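Local atomic coordinates of type ii site-specific deoxyribonuclease (Klebsiella pneumoniae, PDB entry 6EKR), a protein that probably cuts double-stranded DNA at a specific recognition sequence, as a type IIP restriction endonuclease built on the PD-(D/E)xK nuclease fold. Residues A[224-229]-A[258-263]; A[38-43]-A[57-62]; A[68-73]-A[265-270]; A[150-155]-A[182-187]; A[143-148]-A[288-293]. The protein carries 2 engineered substitutions. All blocks are in the same frame, centred on the assembly; numbering follows the deposited sequence.

Overall arrangement
Contacts 1, 3 and 5 are buried, contact 4 is partly buried, and contact 2 lies at the surface, its centre about 33 Å from that of contact 1. Contacts 1 and 4 both reach the five-stranded sheet, contact 1 inside it and contact 4 at its outermost strand 179-183. Contact 5 packs helices whose Phe289 and Ile293 meet Phe225 of contact 1 and whose Leu145 meets Ile182 and Phe154 of contact 4; its side-chain contacts are apolar and no hydrogen bond crosses it. Contact 2 zips up the separate hairpin 41-49/53-61. Contact 3 lies between, hydrogen-bonding Asp71 to Tyr42 of contact 2 and Asp267 to Ile229 of contact 1, and relies on charge.

Contact 1 (A[224-229]-A[258-263]); sequences SFLACI and SSLSGM
Leu226 pairs with Met263 as parallel strand neighbours, their CA atoms 4.8 Å apart, where strand 222-227 meets strand 262-265. Leu226 N donates an almost straight bond (174°) to Gly262 O at 3.0 Å, and Ser261 N reaches Ser224 O at 2.8 Å. The side chains separate to the two faces of the sheet. On one, Leu226 and Met263, a selenomethionine, lie side by side pointing the same way, Leu226 CD2 4.2 Å from Met263 CG; CD2 also approaches Leu260 CD1, and a branched leucine and a flexible, unbranched selenomethionine suit this buried side. On the other, the Phe225 ring receives Ser261 CB over one face, 3.7 Å from the ring centroid: a CH-pi contact. Serine's small side chain lets CB come close over the ring face, and the ring also packs on Phe289 and Ile293 of helix 286-298. Leu260 CD2 rests on Ser224 CB at 3.5 Å, while the hydroxyl of buried Ser224 is satisfied by Gln210 of helix 204-217. Between the two parallel strands the connection holds the hairpin 232-235/240-243 and helix 247-257, a beta-alpha-beta-like crossover consistent with the central mixed sheet of the PD-(D/E)xK nuclease fold.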
# COMPACT_ATOMS: atom_id res chain seq x y z
N SER A 224 -1.13 -3.90 -19.42
CA SER A 224 -0.17 -3.46 -18.41
C SER A 224 1.07 -4.33 -18.44
O SER A 224 0.96 -5.56 -18.42
CB SER A 224 -0.78 -3.50 -17.02
OG SER A 224 -1.80 -2.52 -16.88
N PHE A 225 2.23 -3.69 -18.50
CA PHE A 225 3.50 -4.38 -18.39
C PHE A 225 4.22 -3.75 -17.23
O PHE A 225 4.42 -2.53 -17.21
CB PHE A 225 4.34 -4.19 -19.65
CG PHE A 225 3.69 -4.66 -20.91
CD1 PHE A 225 4.20 -5.76 -21.58
CD2 PHE A 225 2.61 -3.98 -21.46
CE1 PHE A 225 3.63 -6.18 -22.78
CE2 PHE A 225 2.03 -4.40 -22.64
CZ PHE A 225 2.55 -5.51 -23.31
N LEU A 226 4.65 -4.58 -16.29
CA LEU A 226 5.27 -4.11 -15.07
C LEU A 226 6.79 -4.15 -15.14
O LEU A 226 7.38 -5.21 -15.36
CB LEU A 226 4.77 -4.96 -13.90
CG LEU A 226 5.08 -4.58 -12.46
CD1 LEU A 226 4.94 -3.08 -12.22
CD2 LEU A 226 4.14 -5.35 -11.54
N ALA A 227 7.42 -3.00 -14.94
CA ALA A 227 8.88 -2.87 -14.99
C ALA A 227 9.48 -2.60 -13.62
O ALA A 227 9.11 -1.62 -12.97
CB ALA A 227 9.30 -1.79 -15.96
N CYS A 228 10.39 -3.46 -13.18
CA CYS A 228 11.07 -3.31 -11.90
C CYS A 228 12.58 -3.49 -12.03
O CYS A 228 13.08 -3.82 -13.10
CB CYS A 228 10.52 -4.31 -10.90
SG CYS A 228 8.77 -4.13 -10.57
N ILE A 229 13.30 -3.27 -10.94
CA ILE A 229 14.73 -3.50 -10.91
C ILE A 229 15.03 -4.82 -10.21
O ILE A 229 15.74 -5.67 -10.74
CB ILE A 229 15.51 -2.31 -10.25
CG1 ILE A 229 15.33 -1.01 -11.05
CG2 ILE A 229 16.99 -2.64 -10.03
CD1 ILE A 229 15.57 -1.14 -12.53
N SER A 258 -7.11 -9.33 -11.94
CA SER A 258 -6.86 -8.78 -13.26
C SER A 258 -5.66 -9.45 -13.91
O SER A 258 -4.83 -10.04 -13.23
CB SER A 258 -6.59 -7.28 -13.15
OG SER A 258 -6.92 -6.62 -14.36
N SER A 259 -5.56 -9.35 -15.23
CA SER A 259 -4.42 -9.93 -15.93
C SER A 259 -3.48 -8.87 -16.49
O SER A 259 -3.90 -7.96 -17.20
CB SER A 259 -4.90 -10.87 -17.03
OG SER A 259 -5.91 -10.23 -17.78
N LEU A 260 -2.19 -8.99 -16.15
CA LEU A 260 -1.14 -8.16 -16.74
C LEU A 260 -0.40 -8.96 -17.79
O LEU A 260 -0.30 -10.19 -17.71
CB LEU A 260 -0.15 -7.66 -15.68
CG LEU A 260 -0.66 -7.06 -14.38
CD1 LEU A 260 0.52 -6.61 -13.57
CD2 LEU A 260 -1.63 -5.91 -14.62
N SER A 261 0.15 -8.25 -18.78
CA SER A 261 0.81 -8.88 -19.90
C SER A 261 2.16 -9.45 -19.52
O SER A 261 2.61 -10.43 -20.10
CB SER A 261 0.96 -7.88 -21.02
OG SER A 261 -0.32 -7.46 -21.44
N GLY A 262 2.81 -8.84 -18.53
CA GLY A 262 4.12 -9.29 -18.13
C GLY A 262 4.68 -8.59 -16.91
O GLY A 262 4.20 -7.52 -16.52
N MSE A 263 5.68 -9.24 -16.33
CA MSE A 263 6.46 -8.74 -15.20
C MSE A 263 7.93 -8.77 -15.57
O MSE A 263 8.46 -9.80 -16.01
CB MSE A 263 6.24 -9.63 -13.99
CG MSE A 263 5.19 -9.12 -13.01
SE MSE A 263 4.92 -10.43 -11.57
CE MSE A 263 6.75 -11.14 -11.45

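Contact 2 (A[38-43]-A[57-62])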
# COMPACT_ATOMS: atom_id res chain seq x y z
N ASN A 38 34.62 8.18 -8.19
CA ASN A 38 35.66 8.99 -7.53
C ASN A 38 35.59 9.07 -6.00
O ASN A 38 36.56 9.49 -5.34
CB ASN A 38 35.69 10.40 -8.12
CG ASN A 38 35.91 10.40 -9.61
OD1 ASN A 38 36.78 9.70 -10.13
ND2 ASN A 38 35.12 11.19 -10.33
N ASN A 39 34.46 8.66 -5.42
CA ASN A 39 34.28 8.78 -3.98
C ASN A 39 33.91 7.50 -3.25
O ASN A 39 34.20 7.35 -2.06
CB ASN A 39 33.24 9.87 -3.67
CG ASN A 39 33.48 11.14 -4.46
OD1 ASN A 39 34.48 11.82 -4.26
ND2 ASN A 39 32.58 11.44 -5.36
N ALA A 40 33.27 6.57 -3.95
CA ALA A 40 32.72 5.38 -3.31
C ALA A 40 33.66 4.18 -3.31
O ALA A 40 34.29 3.88 -4.33
CB ALA A 40 31.39 5.01 -3.93
N GLY A 41 33.74 3.51 -2.17
CA GLY A 41 34.30 2.18 -2.10
C GLY A 41 33.32 1.22 -2.76
O GLY A 41 32.12 1.51 -2.89
N TYR A 42 33.82 0.06 -3.19
CA TYR A 42 32.98 -0.93 -3.84
C TYR A 42 33.46 -2.33 -3.52
O TYR A 42 34.54 -2.73 -3.96
CB TYR A 42 32.98 -0.71 -5.36
CG TYR A 42 32.07 -1.66 -6.10
CD1 TYR A 42 30.69 -1.62 -5.91
CD2 TYR A 42 32.59 -2.60 -6.98
CE1 TYR A 42 29.84 -2.49 -6.59
CE2 TYR A 42 31.76 -3.48 -7.67
CZ TYR A 42 30.38 -3.42 -7.47
OH TYR A 42 29.54 -4.29 -8.13
N GLY A 43 32.66 -3.07 -2.76
CA GLY A 43 33.04 -4.43 -2.36
C GLY A 43 31.91 -5.44 -2.29
O GLY A 43 30.74 -5.10 -2.46
N HIS A 57 27.01 -7.03 -4.36
CA HIS A 57 27.98 -6.03 -3.91
C HIS A 57 27.30 -4.77 -3.38
O HIS A 57 26.10 -4.57 -3.58
CB HIS A 57 28.92 -5.66 -5.06
CG HIS A 57 30.03 -6.64 -5.27
ND1 HIS A 57 29.82 -7.94 -5.68
CD2 HIS A 57 31.37 -6.49 -5.15
CE1 HIS A 57 30.98 -8.56 -5.79
NE2 HIS A 57 31.94 -7.70 -5.48
N SER A 58 28.07 -3.93 -2.71
CA SER A 58 27.57 -2.64 -2.25
C SER A 58 28.62 -1.55 -2.46
O SER A 58 29.81 -1.84 -2.44
CB SER A 58 27.22 -2.73 -0.78
OG SER A 58 27.47 -1.50 -0.13
N PHE A 59 28.17 -0.32 -2.67
CA PHE A 59 29.06 0.84 -2.66
C PHE A 59 29.11 1.37 -1.23
O PHE A 59 28.11 1.31 -0.51
CB PHE A 59 28.57 1.94 -3.59
CG PHE A 59 28.61 1.58 -5.06
CD1 PHE A 59 29.75 1.80 -5.82
CD2 PHE A 59 27.49 1.05 -5.69
CE1 PHE A 59 29.77 1.48 -7.17
CE2 PHE A 59 27.52 0.72 -7.05
CZ PHE A 59 28.65 0.94 -7.78
N THR A 60 30.26 1.87 -0.83
CA THR A 60 30.44 2.40 0.53
C THR A 60 30.96 3.83 0.52
O THR A 60 31.61 4.25 -0.44
CB THR A 60 31.42 1.55 1.34
OG1 THR A 60 32.59 1.29 0.56
CG2 THR A 60 30.79 0.23 1.75
N PHE A 61 30.64 4.57 1.58
CA PHE A 61 31.16 5.91 1.80
C PHE A 61 30.97 6.34 3.26
O PHE A 61 29.85 6.36 3.77
CB PHE A 61 30.47 6.92 0.88
CG PHE A 61 31.07 8.29 0.93
CD1 PHE A 61 32.23 8.58 0.22
CD2 PHE A 61 30.47 9.29 1.68
CE1 PHE A 61 32.80 9.86 0.27
CE2 PHE A 61 31.01 10.56 1.74
CZ PHE A 61 32.18 10.85 1.04
N ASN A 62 32.07 6.69 3.92
CA ASN A 62 32.05 7.11 5.32
C ASN A 62 31.19 6.22 6.21
O ASN A 62 30.38 6.70 7.00
CB ASN A 62 31.61 8.58 5.44
CG ASN A 62 32.72 9.56 5.09
OD1 ASN A 62 33.91 9.26 5.20
ND2 ASN A 62 32.33 10.76 4.66
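Gly41 and Thr60 form an antiparallel hydrogen-bonded pair, Gly41 N to Thr60 O and Thr60 N to Gly41 O, each 2.8 Å. Two residues on, Gly43 and Ser58 exchange a second pair, with Gly43 N to Ser58 O at 3.1 Å, so the hairpin strands 41-49 and 53-61 are bonded just beyond helix 22-39. Glycine, with no side chain, lets Thr60 OG1 lie close beside Gly41 CA. The aromatic contacts centre on Tyr42, in a non-hydrogen-bonded pair with Phe59. Its CG is anti to the backbone N (chi1 -177°), and the ring meets Phe59 and His57: Tyr42 CD1 comes over one face of Phe59, toward the rim, while the planes stay oblique at 37°. The His57 imidazole is nearly parallel to the Tyr42 ring but slid aside, with centroids 5.1 Å apart. Ala40 CB touches Phe59 CD1, and Asn39 O meets the Phe61 ring at its edge, in plane, 3.3 Å from CD1. The Tyr42 hydroxyl bonds Asp71, which His57 also touches, and Phe59 packs on Leu124 of helix 101-125. The chemistry implies a pairing set by backbone bonds, with one face, of Tyr42 and Phe59, aromatic and the other bearing glycines, Ser58 and Thr60.

Contact 3 (A[68-73]-A[265-270])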
# COMPACT_ATOMS: atom_id res chain seq x y z
N PRO A 68 22.03 -3.33 -2.06
CA PRO A 68 22.85 -4.36 -2.69
C PRO A 68 22.79 -4.31 -4.22
O PRO A 68 21.73 -4.04 -4.80
CB PRO A 68 22.24 -5.66 -2.16
CG PRO A 68 20.82 -5.31 -1.86
CD PRO A 68 20.87 -3.90 -1.36
N VAL A 69 23.93 -4.57 -4.85
CA VAL A 69 24.10 -4.43 -6.29
C VAL A 69 24.67 -5.72 -6.88
O VAL A 69 25.72 -6.20 -6.46
CB VAL A 69 25.04 -3.23 -6.61
CG1 VAL A 69 25.77 -3.41 -7.93
CG2 VAL A 69 24.25 -1.94 -6.64
N ARG A 70 23.95 -6.28 -7.86
CA ARG A 70 24.47 -7.42 -8.60
C ARG A 70 25.66 -6.98 -9.44
O ARG A 70 25.49 -6.36 -10.49
CB ARG A 70 23.38 -8.06 -9.47
CG ARG A 70 22.63 -9.17 -8.76
CD ARG A 70 21.66 -9.86 -9.69
NE ARG A 70 22.34 -10.67 -10.68
CZ ARG A 70 21.74 -11.30 -11.69
NH1 ARG A 70 20.42 -11.22 -11.86
NH2 ARG A 70 22.47 -12.01 -12.53
N ASP A 71 26.85 -7.32 -8.95
CA ASP A 71 28.12 -6.98 -9.59
C ASP A 71 28.23 -7.52 -11.00
O ASP A 71 28.82 -6.90 -11.88
CB ASP A 71 29.26 -7.54 -8.77
CG ASP A 71 30.61 -7.18 -9.34
OD1 ASP A 71 31.26 -6.29 -8.78
OD2 ASP A 71 31.01 -7.78 -10.37
N ASP A 72 27.65 -8.70 -11.20
CA ASP A 72 27.61 -9.32 -12.50
C ASP A 72 26.71 -8.57 -13.48
O ASP A 72 26.64 -8.92 -14.65
CB ASP A 72 27.12 -10.76 -12.36
CG ASP A 72 25.62 -10.85 -12.23
OD1 ASP A 72 25.08 -10.70 -11.11
OD2 ASP A 72 24.98 -11.07 -13.28
N LEU A 73 26.02 -7.53 -12.99
CA LEU A 73 25.02 -6.80 -13.77
C LEU A 73 25.38 -5.31 -13.91
O LEU A 73 25.19 -4.71 -14.97
CB LEU A 73 23.64 -6.97 -13.10
CG LEU A 73 22.40 -7.30 -13.95
CD1 LEU A 73 22.60 -8.53 -14.84
CD2 LEU A 73 21.18 -7.48 -13.05
N TYR A 265 12.10 -7.70 -14.69
CA TYR A 265 13.11 -7.35 -13.71
C TYR A 265 14.49 -7.34 -14.34
O TYR A 265 14.77 -8.12 -15.23
CB TYR A 265 13.14 -8.36 -12.57
CG TYR A 265 11.94 -8.35 -11.65
CD1 TYR A 265 11.92 -7.55 -10.50
CD2 TYR A 265 10.84 -9.17 -11.90
CE1 TYR A 265 10.82 -7.55 -9.65
CE2 TYR A 265 9.74 -9.18 -11.06
CZ TYR A 265 9.73 -8.38 -9.94
OH TYR A 265 8.63 -8.41 -9.11
N CYS A 266 15.34 -6.46 -13.85
CA CYS A 266 16.75 -6.52 -14.17
C CYS A 266 17.31 -7.70 -13.42
O CYS A 266 18.07 -8.50 -13.97
CB CYS A 266 17.44 -5.26 -13.69
SG CYS A 266 17.34 -3.92 -14.84
N ASP A 267 16.91 -7.80 -12.16
CA ASP A 267 17.37 -8.83 -11.26
C ASP A 267 16.13 -9.60 -10.84
O ASP A 267 15.50 -9.28 -9.85
CB ASP A 267 18.07 -8.16 -10.08
CG ASP A 267 18.54 -9.14 -9.02
OD1 ASP A 267 18.41 -10.37 -9.19
OD2 ASP A 267 19.05 -8.66 -7.99
N ILE A 268 15.78 -10.61 -11.63
CA ILE A 268 14.60 -11.43 -11.37
C ILE A 268 14.83 -12.27 -10.13
O ILE A 268 15.82 -13.01 -10.06
CB ILE A 268 14.25 -12.36 -12.54
CG1 ILE A 268 13.97 -11.56 -13.81
CG2 ILE A 268 13.03 -13.17 -12.19
CD1 ILE A 268 14.20 -12.33 -15.10
N PRO A 269 13.92 -12.15 -9.13
CA PRO A 269 14.07 -13.02 -7.97
C PRO A 269 13.88 -14.46 -8.39
O PRO A 269 12.96 -14.78 -9.16
CB PRO A 269 12.95 -12.58 -7.02
CG PRO A 269 12.00 -11.81 -7.86
CD PRO A 269 12.75 -11.25 -9.02
N GLU A 270 14.76 -15.32 -7.91
CA GLU A 270 14.76 -16.74 -8.20
C GLU A 270 13.40 -17.40 -8.00
O GLU A 270 13.02 -18.25 -8.81
CB GLU A 270 15.83 -17.41 -7.35
CG GLU A 270 15.81 -18.92 -7.36
CD GLU A 270 16.77 -19.47 -6.33
OE1 GLU A 270 17.91 -19.82 -6.72
OE2 GLU A 270 16.40 -19.51 -5.14
O HOH W 1 18.43 -11.64 -13.73
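Arg70 reaches across to Asp267 with both its chain and its charge. Arg70 CD lies 3.3 Å from Asp267 CG, and Arg70 NH1 makes a weak, long salt bridge to Asp267 OD1 at 3.4 Å. The carboxylate meets the guanidinium at its edge, yet the two planes stand 71° apart. A bend at chi3 (71°) turns NE toward Asp72, whose carboxylate is gripped side-on: Arg70 NE bonds Asp72 OD1 at 2.8 Å, in the guanidinium plane and on the syn lone pair, while Arg70 NH2 donates to Asp72 OD2, tilted from that plane. Arg70, Asp72 and Asp267 thus form a salt-bridge network between two loops, one before helix 78-91, the other following strand 262-265 of the central sheet. A long arginine suits loops whose nearest CA atoms, of Arg70 and Asp267, are 7.7 Å apart. Asp267 has a stronger partner than Arg70, since its OD2 bonds the hydroxyl of Tyr56. A water accepts from Arg70 NH1 at 2.8 Å and donates to Cys266 O. Leu73 supplies the apolar side: its CD2 sits over one face of the guanidinium, toward the rim, and 3.4 Å from Cys266 O, with Tyr112 of helix 101-125 packed against the leucine.

Contact 4 (A[150-155]-A[182-187]); sequences PDEIFS and IKSAYA. Engineered in segment 182-187: Ala185 (natural residue Lys), Ala187 (natural residue Lys). With SO4 (sulfate ion), chain C.
Ile153 and Lys183 make a single antiparallel bridge on strand 179-183, the outermost strand on that side of the five-stranded sheet, with the loop after helix 132-148 as its partner. Ile153 N donates to Lys183 O at 2.8 Å and Lys183 N to Ile153 O at 2.9 Å. Beyond the bridge, Glu152 stands in for a backbone partner: its chain bends at chi2 (-63°), and OE1 accepts a nearly straight bond from Ala185 N, 2.8 Å away, met almost along the C-O axis of the carboxylate. A glutamate is long enough to follow the turning chain in this way. Its OE2 faces the edge of the Tyr186 ring, in plane, 3.9 Å from CE2, the carboxylate and ring planes 78° apart. Ala185, an engineered residue that is lysine in nature, touches Ile153 CD1 with its CA. The loop so held extends the sheet edge by one short bridge, and Phe154 packs beside the buried Ile182, pointing the same way, Phe154 CE1 to Ile182 CD1 3.7 Å, with Leu145 and Phe297 packing on Ile182. On the loop's other side a sulfate, probably from the crystallisation liquor, takes a 2.7 Å bond from Ser155 N to O4 and a weak one from Phe154 N, while the hydroxyl of Ser155 lies close to O4 and Lys146 makes a salt bridge to the ion.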
# COMPACT_ATOMS: atom_id res chain seq x y z
N PRO A 150 9.68 5.74 -31.74
CA PRO A 150 9.44 7.19 -31.67
C PRO A 150 8.20 7.67 -32.42
O PRO A 150 7.97 8.87 -32.50
CB PRO A 150 10.67 7.78 -32.36
CG PRO A 150 11.60 6.65 -32.61
CD PRO A 150 10.78 5.43 -32.66
N ASP A 151 7.40 6.75 -32.96
CA ASP A 151 6.22 7.11 -33.75
C ASP A 151 4.89 6.93 -33.01
O ASP A 151 3.83 7.26 -33.55
CB ASP A 151 6.19 6.32 -35.06
CG ASP A 151 7.27 6.76 -36.03
OD1 ASP A 151 7.66 7.95 -36.01
OD2 ASP A 151 7.72 5.90 -36.83
N GLU A 152 4.95 6.40 -31.79
CA GLU A 152 3.76 6.17 -30.99
C GLU A 152 3.47 7.37 -30.09
O GLU A 152 4.34 8.20 -29.87
CB GLU A 152 3.89 4.87 -30.19
CG GLU A 152 4.38 3.67 -31.03
CD GLU A 152 3.41 3.28 -32.16
OE1 GLU A 152 2.28 3.80 -32.21
OE2 GLU A 152 3.78 2.43 -33.00
N ILE A 153 2.24 7.46 -29.59
CA ILE A 153 1.76 8.64 -28.88
C ILE A 153 2.08 8.59 -27.39
O ILE A 153 1.49 7.82 -26.63
CB ILE A 153 0.25 8.89 -29.13
CG1 ILE A 153 0.00 9.10 -30.64
CG2 ILE A 153 -0.25 10.10 -28.33
CD1 ILE A 153 -1.39 8.70 -31.16
N PHE A 154 3.03 9.43 -26.97
CA PHE A 154 3.50 9.46 -25.59
C PHE A 154 2.73 10.44 -24.71
O PHE A 154 2.52 10.18 -23.52
CB PHE A 154 4.99 9.81 -25.54
CG PHE A 154 5.89 8.65 -25.85
CD1 PHE A 154 6.44 7.90 -24.82
CD2 PHE A 154 6.19 8.31 -27.16
CE1 PHE A 154 7.28 6.83 -25.09
CE2 PHE A 154 7.02 7.25 -27.44
CZ PHE A 154 7.56 6.50 -26.40
N SER A 155 2.31 11.55 -25.31
CA SER A 155 1.84 12.72 -24.57
C SER A 155 0.35 12.72 -24.24
O SER A 155 -0.30 13.77 -24.28
CB SER A 155 2.18 13.98 -25.37
OG SER A 155 1.53 13.94 -26.64
N ILE A 182 1.77 4.71 -23.24
CA ILE A 182 2.07 4.85 -24.66
C ILE A 182 0.88 4.35 -25.45
O ILE A 182 0.51 3.19 -25.32
CB ILE A 182 3.31 4.06 -25.07
CG1 ILE A 182 4.51 4.44 -24.20
CG2 ILE A 182 3.61 4.31 -26.53
CD1 ILE A 182 5.70 3.53 -24.33
N LYS A 183 0.26 5.24 -26.24
CA LYS A 183 -0.88 4.89 -27.09
C LYS A 183 -0.43 4.67 -28.53
O LYS A 183 0.39 5.43 -29.05
CB LYS A 183 -1.95 5.98 -27.03
CG LYS A 183 -3.06 5.79 -28.05
CD LYS A 183 -4.23 6.74 -27.82
CE LYS A 183 -5.32 6.57 -28.89
NZ LYS A 183 -5.95 5.22 -28.91
N SER A 184 -0.98 3.63 -29.15
CA SER A 184 -0.64 3.26 -30.53
C SER A 184 -1.22 4.24 -31.54
O SER A 184 -2.43 4.52 -31.53
CB SER A 184 -1.10 1.84 -30.87
OG SER A 184 -0.64 1.45 -32.15
N ALA A 185 -0.36 4.74 -32.42
CA ALA A 185 -0.76 5.69 -33.45
C ALA A 185 -1.80 5.15 -34.43
O ALA A 185 -2.48 5.92 -35.11
CB ALA A 185 0.46 6.17 -34.20
N TYR A 186 -1.94 3.82 -34.48
CA TYR A 186 -2.61 3.14 -35.59
C TYR A 186 -3.88 2.36 -35.21
O TYR A 186 -4.67 1.98 -36.09
CB TYR A 186 -1.61 2.22 -36.31
CG TYR A 186 -0.34 2.93 -36.71
CD1 TYR A 186 -0.27 3.67 -37.90
CD2 TYR A 186 0.80 2.87 -35.90
CE1 TYR A 186 0.90 4.34 -38.26
CE2 TYR A 186 1.98 3.53 -36.25
CZ TYR A 186 2.03 4.26 -37.43
OH TYR A 186 3.19 4.92 -37.77
N ALA A 187 -4.06 2.13 -33.91
CA ALA A 187 -5.23 1.45 -33.38
C ALA A 187 -5.55 1.96 -31.98
O ALA A 187 -4.66 2.46 -31.27
CB ALA A 187 -4.99 -0.06 -33.37
S SO4 C . 3.50 12.53 -28.92
O1 SO4 C . 3.78 13.87 -28.42
O2 SO4 C . 2.85 12.62 -30.23
O3 SO4 C . 4.74 11.77 -29.05
O4 SO4 C . 2.61 11.85 -28.00

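Contact 5 (A[143-148]-A[288-293])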
# COMPACT_ATOMS: atom_id res chain seq x y z
N ALA A 143 12.81 8.00 -21.56
CA ALA A 143 13.84 8.36 -22.52
C ALA A 143 14.07 7.23 -23.52
O ALA A 143 13.88 7.44 -24.73
CB ALA A 143 15.13 8.73 -21.82
N VAL A 144 14.41 6.03 -23.04
CA VAL A 144 14.70 4.90 -23.95
C VAL A 144 13.49 4.52 -24.82
O VAL A 144 13.65 4.33 -26.03
CB VAL A 144 15.36 3.63 -23.28
CG1 VAL A 144 16.22 4.00 -22.07
CG2 VAL A 144 14.34 2.57 -22.91
N LEU A 145 12.32 4.40 -24.22
CA LEU A 145 11.15 4.02 -25.00
C LEU A 145 10.90 4.99 -26.15
O LEU A 145 10.23 4.65 -27.12
CB LEU A 145 9.91 3.91 -24.12
CG LEU A 145 9.83 2.65 -23.27
CD1 LEU A 145 8.57 2.65 -22.43
CD2 LEU A 145 9.87 1.43 -24.16
N LYS A 146 11.44 6.19 -26.03
CA LYS A 146 11.24 7.21 -27.06
C LYS A 146 12.22 7.04 -28.21
O LYS A 146 11.90 7.36 -29.35
CB LYS A 146 11.40 8.60 -26.45
CG LYS A 146 11.09 9.73 -27.41
CD LYS A 146 9.60 9.93 -27.56
CE LYS A 146 9.30 11.18 -28.37
NZ LYS A 146 7.85 11.50 -28.37
N TRP A 147 13.41 6.55 -27.91
CA TRP A 147 14.39 6.28 -28.93
C TRP A 147 13.91 5.14 -29.81
O TRP A 147 14.12 5.13 -31.02
CB TRP A 147 15.72 5.86 -28.31
CG TRP A 147 16.52 6.98 -27.75
CD1 TRP A 147 16.50 8.28 -28.14
CD2 TRP A 147 17.51 6.89 -26.72
NE1 TRP A 147 17.39 9.01 -27.41
CE2 TRP A 147 18.03 8.18 -26.53
CE3 TRP A 147 18.00 5.85 -25.93
CZ2 TRP A 147 19.01 8.46 -25.59
CZ3 TRP A 147 18.97 6.12 -25.00
CH2 TRP A 147 19.47 7.41 -24.83
N MSE A 148 13.25 4.18 -29.17
CA MSE A 148 12.89 2.93 -29.80
C MSE A 148 11.69 3.02 -30.71
O MSE A 148 11.79 2.78 -31.91
CB MSE A 148 12.64 1.88 -28.73
CG MSE A 148 12.51 0.48 -29.27
SE MSE A 148 12.32 -0.75 -27.81
CE MSE A 148 10.62 -0.13 -27.14
N ASP A 288 14.29 -7.99 -22.28
CA ASP A 288 13.12 -8.61 -22.91
C ASP A 288 11.95 -7.64 -22.97
O ASP A 288 11.12 -7.70 -23.90
CB ASP A 288 12.69 -9.88 -22.17
CG ASP A 288 13.71 -11.01 -22.27
OD1 ASP A 288 14.54 -11.02 -23.21
OD2 ASP A 288 13.66 -11.91 -21.39
N PHE A 289 11.87 -6.77 -21.96
CA PHE A 289 10.85 -5.73 -21.88
C PHE A 289 10.79 -4.88 -23.13
O PHE A 289 9.71 -4.63 -23.65
CB PHE A 289 11.10 -4.82 -20.66
CG PHE A 289 10.14 -3.65 -20.57
CD1 PHE A 289 8.88 -3.81 -20.00
CD2 PHE A 289 10.50 -2.41 -21.07
CE1 PHE A 289 8.00 -2.74 -19.93
CE2 PHE A 289 9.62 -1.34 -21.00
CZ PHE A 289 8.37 -1.51 -20.43
N LEU A 290 11.95 -4.43 -23.60
CA LEU A 290 12.00 -3.52 -24.74
C LEU A 290 11.45 -4.19 -25.96
O LEU A 290 10.59 -3.62 -26.63
CB LEU A 290 13.42 -3.01 -24.99
CG LEU A 290 14.07 -2.29 -23.82
CD1 LEU A 290 15.56 -2.20 -24.02
CD2 LEU A 290 13.45 -0.91 -23.65
N PHE A 291 11.92 -5.40 -26.23
CA PHE A 291 11.43 -6.16 -27.38
C PHE A 291 9.93 -6.46 -27.24
O PHE A 291 9.18 -6.25 -28.18
CB PHE A 291 12.23 -7.45 -27.61
CG PHE A 291 11.59 -8.38 -28.62
CD1 PHE A 291 11.71 -8.13 -29.98
CD2 PHE A 291 10.83 -9.47 -28.20
CE1 PHE A 291 11.09 -8.97 -30.91
CE2 PHE A 291 10.21 -10.32 -29.12
CZ PHE A 291 10.33 -10.07 -30.47
N ASP A 292 9.49 -6.93 -26.07
CA ASP A 292 8.08 -7.19 -25.88
C ASP A 292 7.21 -5.96 -26.15
O ASP A 292 6.17 -6.06 -26.81
CB ASP A 292 7.81 -7.76 -24.49
CG ASP A 292 8.34 -9.16 -24.33
OD1 ASP A 292 8.21 -9.96 -25.27
OD2 ASP A 292 8.88 -9.48 -23.25
N ILE A 293 7.64 -4.81 -25.64
CA ILE A 293 6.91 -3.57 -25.84
C ILE A 293 6.91 -3.20 -27.32
O ILE A 293 5.87 -2.85 -27.87
CB ILE A 293 7.46 -2.42 -24.94
CG1 ILE A 293 7.03 -2.62 -23.48
CG2 ILE A 293 7.04 -1.03 -25.45
CD1 ILE A 293 5.54 -2.45 -23.20
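Leu145 and Leu290 mark the closest backbone approach, CA to CA 7.6 Å, where the segment of helix 132-148 crosses that of helix 286-298 at -46°, the axes 11.2 Å apart. At this spacing the contact is carried by side chains, most of them long, and no hydrogen bond crosses it. Leu290 is central. Its CD2 meets Val144 CG2 at 3.7 Å, the two chains crossing at about a right angle, and its CB lies 3.8 Å from the selenium of Met148, a selenomethionine. Met148 begins with CG anti to the backbone N and bends at chi3 (65°), which turns CE back to lie 3.5 Å from Leu290 O and 4.1 Å from Ile293 CG2. An unbranched, pliable chain can lay its end against the opposing helix like this. Leu145 uses one methyl for several partners: CD2 reaches Ile293 CG2 at 4.0 Å and Phe289 CE2 at 4.2 Å, the latter obliquely to the ring. Phe289 is further held by Ile293 CG1, which sits over one face, and by Tyr264, edge-to-face. Beneath the pair lies Ile193 of strand 190-194, touched by Leu145, Phe289 and Ile293, while Phe88 of helix 78-91 meets Leu290. Two oblique helices, both touching Ile193 of the five-stranded sheet, thus pack together against that mixed sheet, consistent with the alpha/beta core of PD-(D/E)xK nucleases.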